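Local coordinates for sialidase B (Streptococcus pneumoniae serotype 4, PDB 4XJW), which hydrolyses terminal sialic acid residues from oligosaccharides, glycoproteins and glycolipids, cleaving alpha-(2->3), alpha-(2->6) and alpha-(2->8) linkages, and is known as an intramolecular trans-sialidase, at residues N204-P209 and I223-G228; S235-A240 and S286-S291; F195-S200 and L643-Q648; S200-Y205 and E265-W270. The protein carries 1 engineered substitution. One frame throughout, in Å; residues are numbered along the deposited sequence. Where two conformers were deposited one is given.

Contact 1: residues N204-P209 and I223-G228; sequences NYFRIP and IDARYG. With DMS (dimethyl sulfoxide), chain C.
Arg207 and Asp224 are joined by two backbone hydrogen bonds, Asp224 N giving to Arg207 O at 2.9 Å and Arg207 N to Asp224 O at 3.1 Å. Tyr205 and Arg226 form another such pair, with a firm bond from Arg226 N to Tyr205 O (2.8 Å) and a weak return. On the face carrying these four side chains, the Arg226 guanidinium grips Asp224 side-on: NE and NH2 both give to OD2, NH2 at 2.8 Å, which fixes the rotation of the group. NH2 also gives to the oxygen of dimethyl sulfoxide, and NH1 forms a salt bridge with Asp232. The Arg226 chain, extended from CG to NE (chi3 174°), carries NE past Arg207 CB, which lies over one face of the guanidinium, toward the rim, 3.7 Å above its plane. The two arginines bring their NH1 atoms within 4.5 Å, like charges that Asp224 and Glu631, the partner of Arg207 NE, probably offset. The opposite face is apolar and suits the interior: Phe206 CB touches Ile223 CG1 at 3.9 Å, and the phenyl ring reaches Ala225. This is an antiparallel hairpin of a sialidase beta-propeller blade, and its polar face carries Arg207, a substrate-binding arginine by similarity.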
# COMPACT_ATOMS: atom_id res chain seq x y z
N ASN A 204 -8.66 -1.43 -6.92
CA ASN A 204 -7.81 -0.55 -7.70
C ASN A 204 -6.64 -0.01 -6.88
O ASN A 204 -5.73 0.60 -7.43
CB ASN A 204 -8.63 0.60 -8.29
CG ASN A 204 -7.97 1.26 -9.50
OD1 ASN A 204 -7.22 0.62 -10.25
ND2 ASN A 204 -8.26 2.54 -9.70
N TYR A 205 -6.66 -0.25 -5.56
CA TYR A 205 -5.65 0.32 -4.66
C TYR A 205 -5.14 -0.72 -3.68
O TYR A 205 -5.86 -1.65 -3.32
CB TYR A 205 -6.20 1.54 -3.91
CG TYR A 205 -6.83 2.53 -4.87
CD1 TYR A 205 -6.04 3.44 -5.57
CD2 TYR A 205 -8.19 2.46 -5.15
CE1 TYR A 205 -6.61 4.32 -6.50
CE2 TYR A 205 -8.76 3.32 -6.07
CZ TYR A 205 -7.98 4.23 -6.74
OH TYR A 205 -8.56 5.05 -7.66
N PHE A 206 -3.88 -0.56 -3.25
CA PHE A 206 -3.27 -1.49 -2.30
C PHE A 206 -2.46 -0.71 -1.30
O PHE A 206 -1.87 0.32 -1.65
CB PHE A 206 -2.38 -2.51 -3.01
CG PHE A 206 -3.13 -3.36 -3.98
CD1 PHE A 206 -3.82 -4.48 -3.54
CD2 PHE A 206 -3.20 -2.99 -5.31
CE1 PHE A 206 -4.55 -5.23 -4.42
CE2 PHE A 206 -3.91 -3.76 -6.21
CZ PHE A 206 -4.60 -4.88 -5.77
N ARG A 207 -2.43 -1.19 -0.06
CA ARG A 207 -1.64 -0.56 0.99
C ARG A 207 -1.25 -1.64 1.99
O ARG A 207 -1.85 -2.73 2.02
CB ARG A 207 -2.41 0.55 1.75
CG ARG A 207 -2.41 1.95 1.07
CD ARG A 207 -2.28 3.09 2.11
NE ARG A 207 -1.01 3.12 2.83
CZ ARG A 207 -0.77 3.85 3.92
NH1 ARG A 207 -1.73 4.63 4.41
NH2 ARG A 207 0.44 3.82 4.52
N ILE A 208 -0.26 -1.33 2.81
CA ILE A 208 0.12 -2.14 3.96
C ILE A 208 0.67 -3.54 3.57
O ILE A 208 0.09 -4.56 3.93
CB ILE A 208 -1.04 -2.32 4.98
CG1 ILE A 208 -1.93 -1.08 5.10
CG2 ILE A 208 -0.49 -2.64 6.35
CD1 ILE A 208 -1.19 0.19 5.53
N PRO A 209 1.79 -3.57 2.85
CA PRO A 209 2.36 -4.85 2.39
C PRO A 209 3.05 -5.62 3.50
O PRO A 209 3.58 -5.02 4.45
CB PRO A 209 3.43 -4.39 1.40
CG PRO A 209 3.84 -3.02 1.89
CD PRO A 209 2.57 -2.41 2.40
N ILE A 223 -1.60 -8.18 1.95
CA ILE A 223 -1.82 -6.79 1.59
C ILE A 223 -3.26 -6.41 1.88
O ILE A 223 -4.15 -7.27 1.92
CB ILE A 223 -1.50 -6.57 0.08
CG1 ILE A 223 -1.35 -5.08 -0.25
CG2 ILE A 223 -2.59 -7.11 -0.82
CD1 ILE A 223 0.02 -4.70 -0.61
N ASP A 224 -3.49 -5.12 2.13
CA ASP A 224 -4.83 -4.55 2.09
C ASP A 224 -5.19 -4.30 0.63
O ASP A 224 -4.50 -3.53 -0.04
CB ASP A 224 -4.85 -3.17 2.77
CG ASP A 224 -4.90 -3.21 4.29
OD1 ASP A 224 -4.44 -4.18 4.94
OD2 ASP A 224 -5.37 -2.20 4.85
N ALA A 225 -6.25 -4.95 0.16
CA ALA A 225 -6.83 -4.68 -1.14
C ALA A 225 -7.89 -3.60 -0.84
O ALA A 225 -8.93 -3.89 -0.25
CB ALA A 225 -7.48 -5.94 -1.70
N ARG A 226 -7.59 -2.36 -1.21
CA ARG A 226 -8.43 -1.24 -0.81
C ARG A 226 -9.28 -0.76 -1.98
O ARG A 226 -8.77 -0.38 -3.04
CB ARG A 226 -7.57 -0.11 -0.22
CG ARG A 226 -6.78 -0.53 1.03
CD ARG A 226 -6.47 0.66 1.92
NE ARG A 226 -5.85 0.23 3.17
CZ ARG A 226 -5.45 1.05 4.13
NH1 ARG A 226 -5.59 2.37 3.97
NH2 ARG A 226 -4.90 0.57 5.23
N TYR A 227 -10.60 -0.79 -1.78
CA TYR A 227 -11.52 -0.54 -2.90
C TYR A 227 -11.93 0.92 -3.05
O TYR A 227 -12.07 1.39 -4.18
CB TYR A 227 -12.74 -1.47 -2.80
CG TYR A 227 -12.36 -2.92 -2.94
CD1 TYR A 227 -11.89 -3.64 -1.84
CD2 TYR A 227 -12.43 -3.57 -4.17
CE1 TYR A 227 -11.50 -4.96 -1.96
CE2 TYR A 227 -12.04 -4.91 -4.31
CZ TYR A 227 -11.59 -5.59 -3.19
OH TYR A 227 -11.20 -6.91 -3.29
N GLY A 228 -12.12 1.60 -1.92
CA GLY A 228 -12.61 2.98 -1.89
C GLY A 228 -11.47 3.98 -1.83
O GLY A 228 -11.34 4.76 -0.87
S DMS C . -2.41 1.84 8.61
O DMS C . -3.48 1.05 7.92
C1 DMS C . -2.01 3.27 7.57
C2 DMS C . -3.20 2.73 9.98
O HOH W 1 -11.33 -0.21 -6.42
O HOH W 2 -2.16 -5.65 5.24

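Contact 2: residues S235-A240 and S286-S291; sequences SKINIA and SFIDSS
Ile237 and Phe287 join two sheets of the sialidase beta-propeller: the one made of strands 205-213, 219-226, 237-244 and 255-256, and the next, which holds strand 286-294. Segments 237-240 and 286-291 run at 57° to each other. One direct hydrogen bond links them: Phe287 N gives to Ile237 O at 3.0 Å, nearly straight at 172°, with the donor above the carbonyl plane. Beyond this point the strands diverge, and side chains take over.

The apolar contacts centre on Ile239, whose CB bond points toward the other strand. With CG1 anti to the carbonyl carbon (chi1 -54°), that branch meets Phe287 CB at 3.6 Å, the two side chains crossing at about a right angle, while CG2 rests on Ser290 CB at 3.8 Å. A beta-branched residue suits the place because its two arms reach two residues at once. Ile237 CD1 touches Ile288 CD1 more loosely, at 4.3 Å. The Phe287 ring finds its aromatic partners outside the pair, stacking on Phe260 and meeting Phe436 edge-to-face.

At the start of the two segments the contact is polar. Water 3 lies 2.8 Å from Ser286 OG and accepts from Ser235 N; the same small hydroxyl also bonds to Ser233. Farther along, Ser290 OG is held by Ser222.

The carbonyl of Phe287 is closely packed and has no hydrogen-bonding partner in the model: Ile237 CB lies 3.2 Å from Phe287 O, and Ile237 CG2 lies 3.1 Å from that oxygen.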
# COMPACT_ATOMS: atom_id res chain seq x y z
N SER A 235 -14.11 1.86 5.22
CA SER A 235 -14.03 1.73 3.77
C SER A 235 -14.49 0.32 3.40
O SER A 235 -15.03 -0.40 4.25
CB SER A 235 -12.59 1.93 3.30
OG SER A 235 -12.53 2.11 1.90
N LYS A 236 -14.28 -0.07 2.15
CA LYS A 236 -14.27 -1.49 1.81
C LYS A 236 -12.82 -1.88 1.57
O LYS A 236 -12.14 -1.33 0.69
CB LYS A 236 -15.10 -1.84 0.57
CG LYS A 236 -15.03 -3.35 0.29
CD LYS A 236 -15.72 -3.77 -1.01
CE LYS A 236 -15.45 -5.25 -1.27
NZ LYS A 236 -15.88 -6.12 -0.13
N ILE A 237 -12.34 -2.79 2.41
CA ILE A 237 -11.00 -3.33 2.27
C ILE A 237 -11.03 -4.82 2.58
O ILE A 237 -11.69 -5.23 3.54
CB ILE A 237 -10.02 -2.66 3.27
CG1 ILE A 237 -10.04 -1.14 3.13
CG2 ILE A 237 -8.61 -3.25 3.11
CD1 ILE A 237 -9.35 -0.41 4.29
N ASN A 238 -10.35 -5.62 1.76
CA ASN A 238 -10.16 -7.05 2.01
C ASN A 238 -8.67 -7.32 2.24
O ASN A 238 -7.85 -6.50 1.85
CB ASN A 238 -10.63 -7.88 0.80
CG ASN A 238 -12.15 -7.90 0.62
OD1 ASN A 238 -12.91 -7.81 1.57
ND2 ASN A 238 -12.58 -8.04 -0.64
N ILE A 239 -8.33 -8.46 2.82
CA ILE A 239 -6.92 -8.89 2.90
C ILE A 239 -6.65 -9.91 1.81
O ILE A 239 -7.35 -10.91 1.71
CB ILE A 239 -6.58 -9.52 4.26
CG1 ILE A 239 -6.97 -8.59 5.43
CG2 ILE A 239 -5.10 -9.88 4.32
CD1 ILE A 239 -6.35 -7.18 5.35
N ALA A 240 -5.65 -9.63 0.97
CA ALA A 240 -5.31 -10.53 -0.14
C ALA A 240 -3.90 -11.08 0.07
O ALA A 240 -3.09 -10.48 0.78
CB ALA A 240 -5.40 -9.80 -1.49
N SER A 286 -14.94 -3.93 6.85
CA SER A 286 -13.61 -4.02 6.26
C SER A 286 -12.64 -4.76 7.16
O SER A 286 -12.88 -4.95 8.36
CB SER A 286 -13.07 -2.63 5.92
OG SER A 286 -12.93 -1.83 7.10
N PHE A 287 -11.53 -5.19 6.56
CA PHE A 287 -10.37 -5.66 7.31
C PHE A 287 -9.25 -4.68 7.06
O PHE A 287 -9.23 -4.03 6.02
CB PHE A 287 -9.94 -7.06 6.86
CG PHE A 287 -11.02 -8.10 6.98
CD1 PHE A 287 -11.89 -8.34 5.92
CD2 PHE A 287 -11.15 -8.86 8.14
CE1 PHE A 287 -12.88 -9.31 6.03
CE2 PHE A 287 -12.14 -9.82 8.26
CZ PHE A 287 -13.02 -10.04 7.20
N ILE A 288 -8.31 -4.57 7.98
CA ILE A 288 -7.23 -3.61 7.77
C ILE A 288 -6.02 -4.02 8.60
O ILE A 288 -6.18 -4.48 9.72
CB ILE A 288 -7.71 -2.17 8.07
CG1 ILE A 288 -6.56 -1.15 7.94
CG2 ILE A 288 -8.39 -2.10 9.46
CD1 ILE A 288 -7.04 0.30 7.88
N ASP A 289 -4.82 -3.89 8.01
CA ASP A 289 -3.55 -4.17 8.71
C ASP A 289 -3.35 -5.64 9.05
O ASP A 289 -3.79 -6.12 10.09
CB ASP A 289 -3.38 -3.30 9.98
CG ASP A 289 -3.25 -1.83 9.66
OD1 ASP A 289 -3.13 -1.48 8.47
OD2 ASP A 289 -3.29 -1.00 10.60
N SER A 290 -2.67 -6.35 8.16
CA SER A 290 -2.46 -7.78 8.34
C SER A 290 -1.04 -8.11 8.78
O SER A 290 -0.11 -7.32 8.60
CB SER A 290 -2.82 -8.56 7.07
OG SER A 290 -1.94 -8.25 6.00
N SER A 291 -0.89 -9.32 9.33
CA SER A 291 0.39 -9.80 9.83
C SER A 291 0.45 -11.32 9.70
O SER A 291 -0.57 -12.00 9.92
CB SER A 291 0.58 -9.39 11.30
OG SER A 291 1.94 -9.50 11.66
O HOH W 3 -15.19 -0.20 7.55

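Contact 3: residues F195-S200 and L643-Q648; sequences FQSGDS and LSNVVQ
Asn645 reaches from one loop to Ser197 in the other. From its CB, CG turns beside the backbone N and anti to the carbonyl carbon (chi1 -70°), which places CG 4.1 Å from Gln196 CB. At the tip, OD1 accepts from Ser197 N at 2.9 Å, in the carbonyl plane on a lone pair and almost straight (169°); OD1 lies 3.6 Å from Gln196 CB. ND2 gives to water 7 at 2.9 Å, and that water donates to Ser197 O at 2.7 Å. The amide thus serves both polar groups of the Ser197 backbone, one through water. An asparagine also tolerates the left-handed backbone here. Its own N gives to water 6, which donates to Ser197 OG; that hydroxyl is bonded in turn to Asn204.

The receiving loop is a type II turn, Gln196 to Asp199, with Gly198 supplying the positive phi; Asp199 OD2 accepts from Gln196 N. Waters 4 and 5 lie between Phe195 O and Val647 O, within reach of both, though not every bond can form at once. The contact lies between the loop leading to strand 205-213 and the start of strand 647-652, where Val647 packs on Phe206, Pro209 and Ile223.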
# COMPACT_ATOMS: atom_id res chain seq x y z
N PHE A 195 0.75 -7.40 -6.41
CA PHE A 195 -0.65 -7.03 -6.49
C PHE A 195 -0.76 -5.84 -7.43
O PHE A 195 0.10 -4.96 -7.42
CB PHE A 195 -1.15 -6.64 -5.09
CG PHE A 195 -0.92 -7.70 -4.06
CD1 PHE A 195 -1.80 -8.77 -3.94
CD2 PHE A 195 0.20 -7.65 -3.22
CE1 PHE A 195 -1.59 -9.79 -3.00
CE2 PHE A 195 0.41 -8.66 -2.26
CZ PHE A 195 -0.49 -9.72 -2.14
N GLN A 196 -1.79 -5.82 -8.27
CA GLN A 196 -1.90 -4.71 -9.22
C GLN A 196 -3.33 -4.49 -9.66
O GLN A 196 -4.14 -5.40 -9.59
CB GLN A 196 -1.00 -4.96 -10.43
CG GLN A 196 -1.35 -6.21 -11.22
CD GLN A 196 -0.14 -6.80 -11.92
OE1 GLN A 196 0.36 -6.25 -12.88
NE2 GLN A 196 0.34 -7.94 -11.41
N SER A 197 -3.63 -3.27 -10.09
CA SER A 197 -4.97 -2.94 -10.58
C SER A 197 -5.45 -3.88 -11.67
O SER A 197 -4.73 -4.14 -12.64
CB SER A 197 -5.00 -1.52 -11.11
OG SER A 197 -4.68 -0.60 -10.10
N GLY A 198 -6.66 -4.40 -11.53
CA GLY A 198 -7.23 -5.26 -12.55
C GLY A 198 -6.95 -6.73 -12.34
O GLY A 198 -7.40 -7.59 -13.13
N ASP A 199 -6.21 -7.05 -11.29
CA ASP A 199 -6.01 -8.44 -10.92
C ASP A 199 -7.25 -9.08 -10.28
O ASP A 199 -8.32 -8.47 -10.24
CB ASP A 199 -4.74 -8.64 -10.07
CG ASP A 199 -4.85 -8.10 -8.65
OD1 ASP A 199 -5.95 -7.75 -8.19
OD2 ASP A 199 -3.79 -8.06 -7.96
N SER A 200 -7.09 -10.30 -9.79
CA SER A 200 -8.20 -11.07 -9.22
C SER A 200 -8.91 -10.41 -8.04
O SER A 200 -10.05 -10.76 -7.73
CB SER A 200 -7.69 -12.43 -8.77
OG SER A 200 -6.63 -12.27 -7.85
N LEU A 643 -3.54 6.48 -5.55
CA LEU A 643 -2.62 6.16 -6.64
C LEU A 643 -2.62 4.66 -6.84
O LEU A 643 -2.57 3.92 -5.86
CB LEU A 643 -1.19 6.62 -6.33
CG LEU A 643 -1.00 8.07 -5.90
CD1 LEU A 643 0.45 8.34 -5.50
CD2 LEU A 643 -1.44 9.04 -6.97
N SER A 644 -2.64 4.25 -8.10
CA SER A 644 -2.58 2.83 -8.42
C SER A 644 -1.17 2.33 -8.72
O SER A 644 -0.33 3.04 -9.28
CB SER A 644 -3.50 2.52 -9.59
OG SER A 644 -4.85 2.76 -9.23
N ASN A 645 -0.91 1.09 -8.31
CA ASN A 645 0.32 0.38 -8.65
C ASN A 645 1.57 1.07 -8.14
O ASN A 645 2.59 1.16 -8.84
CB ASN A 645 0.40 0.13 -10.16
CG ASN A 645 -0.59 -0.90 -10.64
OD1 ASN A 645 -1.39 -1.41 -9.86
ND2 ASN A 645 -0.55 -1.21 -11.93
N VAL A 646 1.49 1.54 -6.89
CA VAL A 646 2.63 2.13 -6.20
C VAL A 646 3.26 1.20 -5.16
O VAL A 646 4.36 1.48 -4.68
CB VAL A 646 2.27 3.49 -5.57
CG1 VAL A 646 2.07 4.54 -6.66
CG2 VAL A 646 1.02 3.35 -4.68
N VAL A 647 2.58 0.10 -4.82
CA VAL A 647 3.17 -0.93 -3.96
C VAL A 647 3.97 -1.84 -4.90
O VAL A 647 3.41 -2.49 -5.78
CB VAL A 647 2.12 -1.74 -3.18
CG1 VAL A 647 2.80 -2.86 -2.36
CG2 VAL A 647 1.32 -0.83 -2.25
N GLN A 648 5.29 -1.82 -4.72
CA GLN A 648 6.22 -2.45 -5.64
C GLN A 648 7.24 -3.31 -4.92
O GLN A 648 7.53 -3.09 -3.74
CB GLN A 648 6.94 -1.36 -6.44
CG GLN A 648 5.98 -0.52 -7.28
CD GLN A 648 6.65 0.58 -8.06
OE1 GLN A 648 7.86 0.80 -7.95
NE2 GLN A 648 5.85 1.30 -8.86
O HOH W 4 2.54 -5.03 -6.02
O HOH W 5 0.68 -2.20 -6.62
O HOH W 6 -3.11 -0.48 -7.47
O HOH W 7 -2.44 -2.90 -13.43

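Contact 4: residues S200-Y205 and E265-W270; sequences STQANY and EQLVYW
Glu265 begins the run by laying its CB 4.0 Å from Thr201 O, while its carboxylate turns to a salt bridge with Lys259. Gln266 contributes its backbone: its O accepts from water 1 at 2.7 Å, and this water also takes the N-H groups of Asn204 and Val268, so one molecule pins both loops. Leu267 has CG anti to the backbone N, and chi2 (65°) carries its CD1 to Asn204 CB at 3.7 Å, the two side chains crossing at about a right angle. Val268 offers its O to Asn204 ND2 at 3.1 Å, in a bent bond (140°) with the donor above the carbonyl plane; the amide suits the place because its OD1 can accept from Ser197 at the same time. Trp270 closes the walk. Its N gives a nearly straight bond (170°) to Tyr205 OH at 2.8 Å, and its CB packs 4.0 Å from Tyr205 CZ. The phenol then donates to water 8 at 2.6 Å, which returns to Trp270 O, so the hydroxyl both accepts and donates. The indole leads away to Ser279, Phe388 and His642. The arrangement is an irregular pairing of loops, in which the crossover between the first two propeller sheets covers the entry to strand 205-213.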
# COMPACT_ATOMS: atom_id res chain seq x y z
N SER A 200 -7.09 -10.30 -9.79
CA SER A 200 -8.20 -11.07 -9.22
C SER A 200 -8.91 -10.41 -8.04
O SER A 200 -10.05 -10.76 -7.73
CB SER A 200 -7.69 -12.43 -8.77
OG SER A 200 -6.63 -12.27 -7.85
N THR A 201 -8.25 -9.47 -7.36
CA THR A 201 -8.87 -8.81 -6.21
C THR A 201 -9.92 -7.79 -6.64
O THR A 201 -10.86 -7.52 -5.89
CB THR A 201 -7.85 -8.07 -5.30
OG1 THR A 201 -7.31 -6.93 -5.97
CG2 THR A 201 -6.74 -9.01 -4.85
N GLN A 202 -9.75 -7.26 -7.85
CA GLN A 202 -10.56 -6.16 -8.37
C GLN A 202 -10.53 -4.90 -7.51
O GLN A 202 -11.36 -4.01 -7.66
CB GLN A 202 -11.99 -6.61 -8.67
CG GLN A 202 -12.05 -7.60 -9.84
CD GLN A 202 -11.68 -6.96 -11.17
OE1 GLN A 202 -10.59 -7.19 -11.71
NE2 GLN A 202 -12.60 -6.18 -11.72
N ALA A 203 -9.55 -4.81 -6.62
CA ALA A 203 -9.31 -3.54 -5.96
C ALA A 203 -8.38 -2.72 -6.83
O ALA A 203 -7.41 -3.23 -7.39
CB ALA A 203 -8.69 -3.74 -4.59
N ASN A 204 -8.66 -1.43 -6.92
CA ASN A 204 -7.81 -0.55 -7.70
C ASN A 204 -6.64 -0.01 -6.88
O ASN A 204 -5.73 0.60 -7.43
CB ASN A 204 -8.63 0.60 -8.29
CG ASN A 204 -7.97 1.26 -9.50
OD1 ASN A 204 -7.22 0.62 -10.25
ND2 ASN A 204 -8.26 2.54 -9.70
N TYR A 205 -6.66 -0.25 -5.56
CA TYR A 205 -5.65 0.32 -4.66
C TYR A 205 -5.14 -0.72 -3.68
O TYR A 205 -5.86 -1.65 -3.32
CB TYR A 205 -6.20 1.54 -3.91
CG TYR A 205 -6.83 2.53 -4.87
CD1 TYR A 205 -6.04 3.44 -5.57
CD2 TYR A 205 -8.19 2.46 -5.15
CE1 TYR A 205 -6.61 4.32 -6.50
CE2 TYR A 205 -8.76 3.32 -6.07
CZ TYR A 205 -7.98 4.23 -6.74
OH TYR A 205 -8.56 5.05 -7.66
N GLU A 265 -17.03 -6.12 -4.94
CA GLU A 265 -15.63 -5.84 -5.25
C GLU A 265 -15.57 -5.07 -6.57
O GLU A 265 -15.67 -5.67 -7.65
CB GLU A 265 -14.84 -7.15 -5.36
CG GLU A 265 -14.76 -7.94 -4.05
CD GLU A 265 -14.81 -9.45 -4.28
OE1 GLU A 265 -14.67 -9.89 -5.45
OE2 GLU A 265 -14.99 -10.19 -3.30
N GLN A 266 -15.42 -3.75 -6.48
CA GLN A 266 -15.43 -2.90 -7.66
C GLN A 266 -14.09 -2.24 -7.89
O GLN A 266 -13.49 -1.69 -6.96
CB GLN A 266 -16.45 -1.77 -7.48
CG GLN A 266 -17.88 -2.14 -7.71
CD GLN A 266 -18.80 -0.99 -7.34
OE1 GLN A 266 -19.25 -0.90 -6.20
NE2 GLN A 266 -19.05 -0.10 -8.29
N LEU A 267 -13.65 -2.26 -9.14
CA LEU A 267 -12.47 -1.54 -9.58
C LEU A 267 -12.92 -0.12 -9.92
O LEU A 267 -13.48 0.13 -10.99
CB LEU A 267 -11.86 -2.25 -10.80
CG LEU A 267 -10.41 -2.01 -11.21
CD1 LEU A 267 -9.47 -2.51 -10.16
CD2 LEU A 267 -10.11 -2.68 -12.56
N VAL A 268 -12.71 0.81 -8.99
CA VAL A 268 -13.22 2.17 -9.13
C VAL A 268 -12.07 3.16 -9.22
O VAL A 268 -11.09 3.06 -8.48
CB VAL A 268 -14.11 2.57 -7.94
CG1 VAL A 268 -14.78 3.92 -8.18
CG2 VAL A 268 -15.16 1.51 -7.68
N TYR A 269 -12.18 4.10 -10.16
CA TYR A 269 -11.29 5.24 -10.17
C TYR A 269 -11.76 6.22 -9.10
O TYR A 269 -12.80 6.86 -9.26
CB TYR A 269 -11.31 5.93 -11.54
CG TYR A 269 -10.57 7.24 -11.50
CD1 TYR A 269 -9.18 7.29 -11.58
CD2 TYR A 269 -11.27 8.44 -11.34
CE1 TYR A 269 -8.51 8.50 -11.52
CE2 TYR A 269 -10.60 9.65 -11.28
CZ TYR A 269 -9.22 9.67 -11.37
OH TYR A 269 -8.56 10.88 -11.31
N TRP A 270 -11.02 6.32 -8.01
CA TRP A 270 -11.40 7.23 -6.93
C TRP A 270 -10.94 8.63 -7.27
O TRP A 270 -9.80 8.83 -7.68
CB TRP A 270 -10.80 6.76 -5.60
CG TRP A 270 -11.75 6.91 -4.46
CD1 TRP A 270 -11.71 7.85 -3.46
CD2 TRP A 270 -12.94 6.15 -4.26
NE1 TRP A 270 -12.79 7.68 -2.62
CE2 TRP A 270 -13.56 6.65 -3.09
CE3 TRP A 270 -13.54 5.08 -4.93
CZ2 TRP A 270 -14.75 6.10 -2.59
CZ3 TRP A 270 -14.70 4.54 -4.44
CH2 TRP A 270 -15.30 5.05 -3.28
O HOH W 1 -11.33 -0.21 -6.42
O HOH W 8 -7.53 7.39 -8.23

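Overall arrangement
Starting from the N terminus, the chain first enters contact 3 at 195-200, whose partner 643-648 comes some 440 residues later; the loop it closes encloses the other three and ties the start of the propeller region to its last sheet. Contact 4 opens at 200-205, and contact 1 sets out from the same stretch, sharing Asn204 and Tyr205. Contact 1 closes first, within a hairpin. Contact 2 opens next at 235-240, in series with contact 1, and strands 219-226 and 237-244 are neighbours in one sheet. Contact 4 then closes at 265-270, crossing contact 2, which ends at 286-291 in the next sheet.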